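Local atomic coordinates of hypothetical protein PH1313 (Pyrococcus horikoshii, PDB entry 1VBK), a protein that is of unknown function but, as a THUMP-domain relative of the thiamine-biosynthesis protein ThiI, probably binds RNA and ATP. Residues Met1-Thr13 with Leu65-Glu79. Sequence-based numbering, arbitrary orientation.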
loop_
_atom_site.group_PDB
_atom_site.type_symbol
_atom_site.label_atom_id
_atom_site.label_comp_id
_atom_site.label_asym_id
_atom_site.label_seq_id
_atom_site.Cartn_x
_atom_site.Cartn_y
_atom_site.Cartn_z
ATOM N N MET A 1 -33.543 -1.745 27.017
ATOM C CA MET A 1 -32.413 -0.940 26.468
ATOM C C MET A 1 -32.671 -0.583 25.010
ATOM O O MET A 1 -33.516 -1.199 24.356
ATOM C CB MET A 1 -31.107 -1.726 26.598
ATOM C CG MET A 1 -30.815 -2.155 28.030
ATOM S SD MET A 1 -29.259 -3.027 28.220
ATOM C CE MET A 1 -29.712 -4.656 27.604
ATOM N N ASN A 2 -31.944 0.410 24.503
ATOM C CA ASN A 2 -32.128 0.840 23.128
ATOM C C ASN A 2 -30.871 1.249 22.357
ATOM O O ASN A 2 -30.971 1.691 21.214
ATOM C CB ASN A 2 -33.170 1.965 23.066
ATOM C CG ASN A 2 -32.914 3.065 24.083
ATOM O OD1 ASN A 2 -31.842 3.142 24.680
ATOM N ND2 ASN A 2 -33.900 3.933 24.273
ATOM N N VAL A 3 -29.693 1.113 22.968
ATOM C CA VAL A 3 -28.449 1.438 22.266
ATOM C C VAL A 3 -27.289 0.578 22.757
ATOM O O VAL A 3 -27.413 -0.188 23.717
ATOM C CB VAL A 3 -28.003 2.925 22.462
ATOM C CG1 VAL A 3 -29.149 3.892 22.160
ATOM C CG2 VAL A 3 -27.482 3.125 23.878
ATOM N N VAL A 4 -26.164 0.704 22.068
ATOM C CA VAL A 4 -24.941 0.021 22.453
ATOM C C VAL A 4 -23.865 1.103 22.429
ATOM O O VAL A 4 -23.706 1.802 21.427
ATOM C CB VAL A 4 -24.529 -1.097 21.465
ATOM C CG1 VAL A 4 -23.170 -1.651 21.864
ATOM C CG2 VAL A 4 -25.560 -2.228 21.476
ATOM N N ILE A 5 -23.163 1.263 23.546
ATOM C CA ILE A 5 -22.082 2.238 23.637
ATOM C C ILE A 5 -20.799 1.510 23.259
ATOM O O ILE A 5 -20.475 0.467 23.830
ATOM C CB ILE A 5 -21.910 2.779 25.078
ATOM C CG1 ILE A 5 -23.208 3.436 25.560
ATOM C CG2 ILE A 5 -20.760 3.789 25.120
ATOM C CD1 ILE A 5 -23.185 3.796 27.038
ATOM N N VAL A 6 -20.078 2.050 22.286
ATOM C CA VAL A 6 -18.827 1.454 21.848
ATOM C C VAL A 6 -17.705 2.419 22.217
ATOM O O VAL A 6 -17.703 3.569 21.778
ATOM C CB VAL A 6 -18.832 1.216 20.331
ATOM C CG1 VAL A 6 -17.467 0.677 19.873
ATOM C CG2 VAL A 6 -19.942 0.231 19.978
ATOM N N ARG A 7 -16.770 1.951 23.038
ATOM C CA ARG A 7 -15.652 2.785 23.480
ATOM C C ARG A 7 -14.364 2.336 22.813
ATOM O O ARG A 7 -14.144 1.144 22.610
ATOM C CB ARG A 7 -15.505 2.713 25.005
ATOM C CG ARG A 7 -16.818 2.950 25.741
ATOM C CD ARG A 7 -16.640 3.029 27.259
ATOM N NE ARG A 7 -17.938 3.151 27.909
ATOM C CZ ARG A 7 -18.747 2.123 28.160
ATOM N NH1 ARG A 7 -18.383 0.888 27.826
ATOM N NH2 ARG A 7 -19.934 2.334 28.711
ATOM N N TYR A 8 -13.510 3.299 22.487
ATOM C CA TYR A 8 -12.252 3.003 21.813
ATOM C C TYR A 8 -11.175 4.012 22.175
ATOM O O TYR A 8 -11.430 4.995 22.876
ATOM C CB TYR A 8 -12.478 3.009 20.300
ATOM C CG TYR A 8 -13.215 4.240 19.825
ATOM C CD1 TYR A 8 -12.528 5.421 19.532
ATOM C CD2 TYR A 8 -14.609 4.241 19.717
ATOM C CE1 TYR A 8 -13.209 6.573 19.142
ATOM C CE2 TYR A 8 -15.302 5.389 19.335
ATOM C CZ TYR A 8 -14.595 6.550 19.049
ATOM O OH TYR A 8 -15.275 7.692 18.691
ATOM N N GLY A 9 -9.969 3.768 21.679
ATOM C CA GLY A 9 -8.866 4.663 21.962
ATOM C C GLY A 9 -8.298 4.376 23.334
ATOM O O GLY A 9 -9.048 4.170 24.290
ATOM N N GLU A 10 -6.974 4.349 23.434
ATOM C CA GLU A 10 -6.326 4.088 24.710
ATOM C C GLU A 10 -4.961 4.765 24.786
ATOM O O GLU A 10 -4.192 4.756 23.822
ATOM C CB GLU A 10 -6.204 2.577 24.935
ATOM C CG GLU A 10 -5.591 1.807 23.778
ATOM C CD GLU A 10 -5.837 0.311 23.890
ATOM O OE1 GLU A 10 -5.536 -0.262 24.960
ATOM O OE2 GLU A 10 -6.330 -0.291 22.910
ATOM N N ILE A 11 -4.672 5.365 25.937
ATOM C CA ILE A 11 -3.410 6.060 26.142
ATOM C C ILE A 11 -2.232 5.172 25.768
ATOM O O ILE A 11 -2.247 3.963 26.009
ATOM C CB ILE A 11 -3.251 6.507 27.612
ATOM C CG1 ILE A 11 -4.472 7.329 28.042
ATOM C CG2 ILE A 11 -1.973 7.322 27.773
ATOM C CD1 ILE A 11 -4.728 8.564 27.190
ATOM N N GLY A 12 -1.214 5.779 25.169
ATOM C CA GLY A 12 -0.040 5.026 24.778
ATOM C C GLY A 12 -0.226 4.231 23.500
ATOM O O GLY A 12 0.692 3.531 23.068
ATOM N N THR A 13 -1.407 4.323 22.893
ATOM C CA THR A 13 -1.659 3.598 21.652
ATOM C C THR A 13 -1.360 4.517 20.479
ATOM O O THR A 13 -1.614 5.720 20.539
ATOM C CB THR A 13 -3.126 3.113 21.543
ATOM O OG1 THR A 13 -3.212 2.088 20.543
ATOM C CG2 THR A 13 -4.051 4.261 21.140
ATOM N N LEU A 65 -20.224 -7.294 18.199
ATOM C CA LEU A 65 -19.189 -6.271 18.239
ATOM C C LEU A 65 -17.954 -6.640 19.053
ATOM O O LEU A 65 -16.900 -6.020 18.901
ATOM C CB LEU A 65 -19.786 -4.944 18.725
ATOM C CG LEU A 65 -20.869 -4.419 17.771
ATOM C CD1 LEU A 65 -21.261 -3.002 18.154
ATOM C CD2 LEU A 65 -20.353 -4.448 16.332
ATOM N N VAL A 66 -18.075 -7.639 19.918
ATOM C CA VAL A 66 -16.924 -8.082 20.697
ATOM C C VAL A 66 -15.823 -8.540 19.737
ATOM O O VAL A 66 -14.637 -8.474 20.059
ATOM C CB VAL A 66 -17.285 -9.279 21.625
ATOM C CG1 VAL A 66 -16.025 -9.842 22.267
ATOM C CG2 VAL A 66 -18.252 -8.831 22.705
ATOM N N ARG A 67 -16.218 -8.994 18.550
ATOM C CA ARG A 67 -15.247 -9.485 17.570
ATOM C C ARG A 67 -14.688 -8.436 16.614
ATOM O O ARG A 67 -13.985 -8.774 15.656
ATOM C CB ARG A 67 -15.855 -10.635 16.760
ATOM C CG ARG A 67 -16.242 -11.850 17.609
ATOM C CD ARG A 67 -16.524 -13.064 16.734
ATOM N NE ARG A 67 -17.588 -12.815 15.762
ATOM C CZ ARG A 67 -18.887 -12.821 16.048
ATOM N NH1 ARG A 67 -19.777 -12.578 15.096
ATOM N NH2 ARG A 67 -19.297 -13.088 17.279
ATOM N N VAL A 68 -14.988 -7.169 16.878
ATOM C CA VAL A 68 -14.514 -6.069 16.041
ATOM C C VAL A 68 -13.290 -5.397 16.667
ATOM O O VAL A 68 -13.389 -4.752 17.714
ATOM C CB VAL A 68 -15.631 -5.023 15.839
ATOM C CG1 VAL A 68 -15.113 -3.826 15.036
ATOM C CG2 VAL A 68 -16.809 -5.674 15.119
ATOM N N PHE A 69 -12.134 -5.544 16.022
ATOM C CA PHE A 69 -10.906 -4.958 16.547
ATOM C C PHE A 69 -10.954 -3.435 16.625
ATOM O O PHE A 69 -11.590 -2.778 15.804
ATOM C CB PHE A 69 -9.708 -5.404 15.704
ATOM C CG PHE A 69 -9.485 -6.891 15.711
ATOM C CD1 PHE A 69 -9.330 -7.578 16.912
ATOM C CD2 PHE A 69 -9.432 -7.608 14.516
ATOM C CE1 PHE A 69 -9.127 -8.958 16.929
ATOM C CE2 PHE A 69 -9.229 -8.994 14.520
ATOM C CZ PHE A 69 -9.076 -9.669 15.730
ATOM N N GLY A 70 -10.274 -2.880 17.622
ATOM C CA GLY A 70 -10.260 -1.440 17.793
ATOM C C GLY A 70 -11.217 -1.001 18.889
ATOM O O GLY A 70 -11.188 0.150 19.331
ATOM N N ILE A 71 -12.071 -1.925 19.321
ATOM C CA ILE A 71 -13.046 -1.645 20.369
ATOM C C ILE A 71 -12.476 -2.056 21.717
ATOM O O ILE A 71 -12.037 -3.199 21.891
ATOM C CB ILE A 71 -14.364 -2.420 20.122
ATOM C CG1 ILE A 71 -15.041 -1.899 18.851
ATOM C CG2 ILE A 71 -15.304 -2.263 21.320
ATOM C CD1 ILE A 71 -16.311 -2.670 18.480
ATOM N N VAL A 72 -12.464 -1.117 22.661
ATOM C CA VAL A 72 -11.954 -1.383 24.004
ATOM C C VAL A 72 -13.046 -2.004 24.874
ATOM O O VAL A 72 -12.800 -2.981 25.583
ATOM C CB VAL A 72 -11.421 -0.095 24.666
ATOM C CG1 VAL A 72 -10.985 -0.386 26.097
ATOM C CG2 VAL A 72 -10.240 0.444 23.863
ATOM N N SER A 73 -14.251 -1.442 24.828
ATOM C CA SER A 73 -15.359 -2.005 25.598
ATOM C C SER A 73 -16.709 -1.677 24.981
ATOM O O SER A 73 -16.857 -0.696 24.245
ATOM C CB SER A 73 -15.316 -1.554 27.066
ATOM O OG SER A 73 -15.560 -0.171 27.213
ATOM N N ILE A 74 -17.690 -2.516 25.297
ATOM C CA ILE A 74 -19.039 -2.398 24.768
ATOM C C ILE A 74 -20.085 -2.429 25.889
ATOM O O ILE A 74 -20.016 -3.275 26.777
ATOM C CB ILE A 74 -19.309 -3.580 23.814
ATOM C CG1 ILE A 74 -18.199 -3.649 22.766
ATOM C CG2 ILE A 74 -20.669 -3.439 23.150
ATOM C CD1 ILE A 74 -18.183 -4.934 21.984
ATOM N N SER A 75 -21.057 -1.519 25.835
ATOM C CA SER A 75 -22.106 -1.483 26.853
ATOM C C SER A 75 -23.528 -1.327 26.325
ATOM O O SER A 75 -23.894 -0.263 25.827
ATOM C CB SER A 75 -21.873 -0.338 27.854
ATOM O OG SER A 75 -20.772 -0.580 28.716
ATOM N N PRO A 76 -24.341 -2.391 26.409
ATOM C CA PRO A 76 -25.729 -2.271 25.942
ATOM C C PRO A 76 -26.266 -1.244 26.940
ATOM O O PRO A 76 -25.887 -1.288 28.108
ATOM C CB PRO A 76 -26.310 -3.657 26.220
ATOM C CG PRO A 76 -25.116 -4.556 26.131
ATOM C CD PRO A 76 -24.040 -3.767 26.833
ATOM N N ALA A 77 -27.124 -0.326 26.518
ATOM C CA ALA A 77 -27.609 0.673 27.458
ATOM C C ALA A 77 -28.968 1.258 27.118
ATOM O O ALA A 77 -29.476 1.078 26.014
ATOM C CB ALA A 77 -26.585 1.808 27.567
ATOM N N MET A 78 -29.544 1.959 28.093
ATOM C CA MET A 78 -30.824 2.629 27.916
ATOM C C MET A 78 -30.536 4.113 27.776
ATOM O O MET A 78 -29.849 4.699 28.617
ATOM C CB MET A 78 -31.738 2.421 29.125
ATOM C CG MET A 78 -32.284 1.017 29.279
ATOM S SD MET A 78 -33.401 0.908 30.692
ATOM C CE MET A 78 -35.002 1.158 29.905
ATOM N N GLU A 79 -31.052 4.713 26.710
ATOM C CA GLU A 79 -30.871 6.141 26.471
ATOM C C GLU A 79 -32.120 6.874 26.947
ATOM O O GLU A 79 -33.237 6.482 26.617
ATOM C CB GLU A 79 -30.674 6.416 24.980
ATOM C CG GLU A 79 -30.626 7.899 24.634
ATOM C CD GLU A 79 -30.833 8.153 23.156
ATOM O OE1 GLU A 79 -30.099 7.558 22.342
ATOM O OE2 GLU A 79 -31.733 8.944 22.810
HETATM O O HOH W 1 -9.074 1.450 20.529
#
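Strands 3-8 and 71-79 pair antiparallel, their N-to-C directions 156° apart, with Val3, Ile5 and Arg7 in hydrogen-bonded register with Ala77, Ser75 and Ser73. A classic bulge interrupts the ladder at each end: Asn2 N and Val3 N share Ala77 O, while Arg7 O takes Val72 N at 2.8 Å and Ser73 N only weakly. Next to the first bulge, Asn2 extends the pairing through its side chain, whose OD1 receives Glu79 N in the amide plane, on a lone pair, at 2.7 Å.

Arg7 shows how a buried charge can lie flat on a sheet. Its chain, extended from CG to NE, rises from the sheet, and the turn at chi4 (81°) swings NH1 across to both hydroxyls, Ser73 OG at 3.1 Å and Ser75 OG at 2.9 Å. Both oxygens lie at the guanidinium edge, and Ile5 CG2 lies above one face, offset towards the rim; together they should restrict rotation of the group. Ser75 OG also bonds Glu166 O, and Glu155 forms a salt bridge with Arg7 NE.

The other face is apolar. Val4 CG1 presses on Ile74 CG2 at 3.3 Å, a tight contact, and Val6 divides its branches, CG1 against Ile71 CG1 and CG2 against Leu65 CD1. Beyond the strand, Met1 runs alongside Pro76, its SD 3.6 Å from Pro76 CB.

The pair belongs to the ThiI ferredoxin-like domain. Strand 50-54 flanks strand 3-8, strand 160-164 pairs with strand 71-81, and helix 19-36 receives Leu65 on Ile30 and Tyr8 on Leu26.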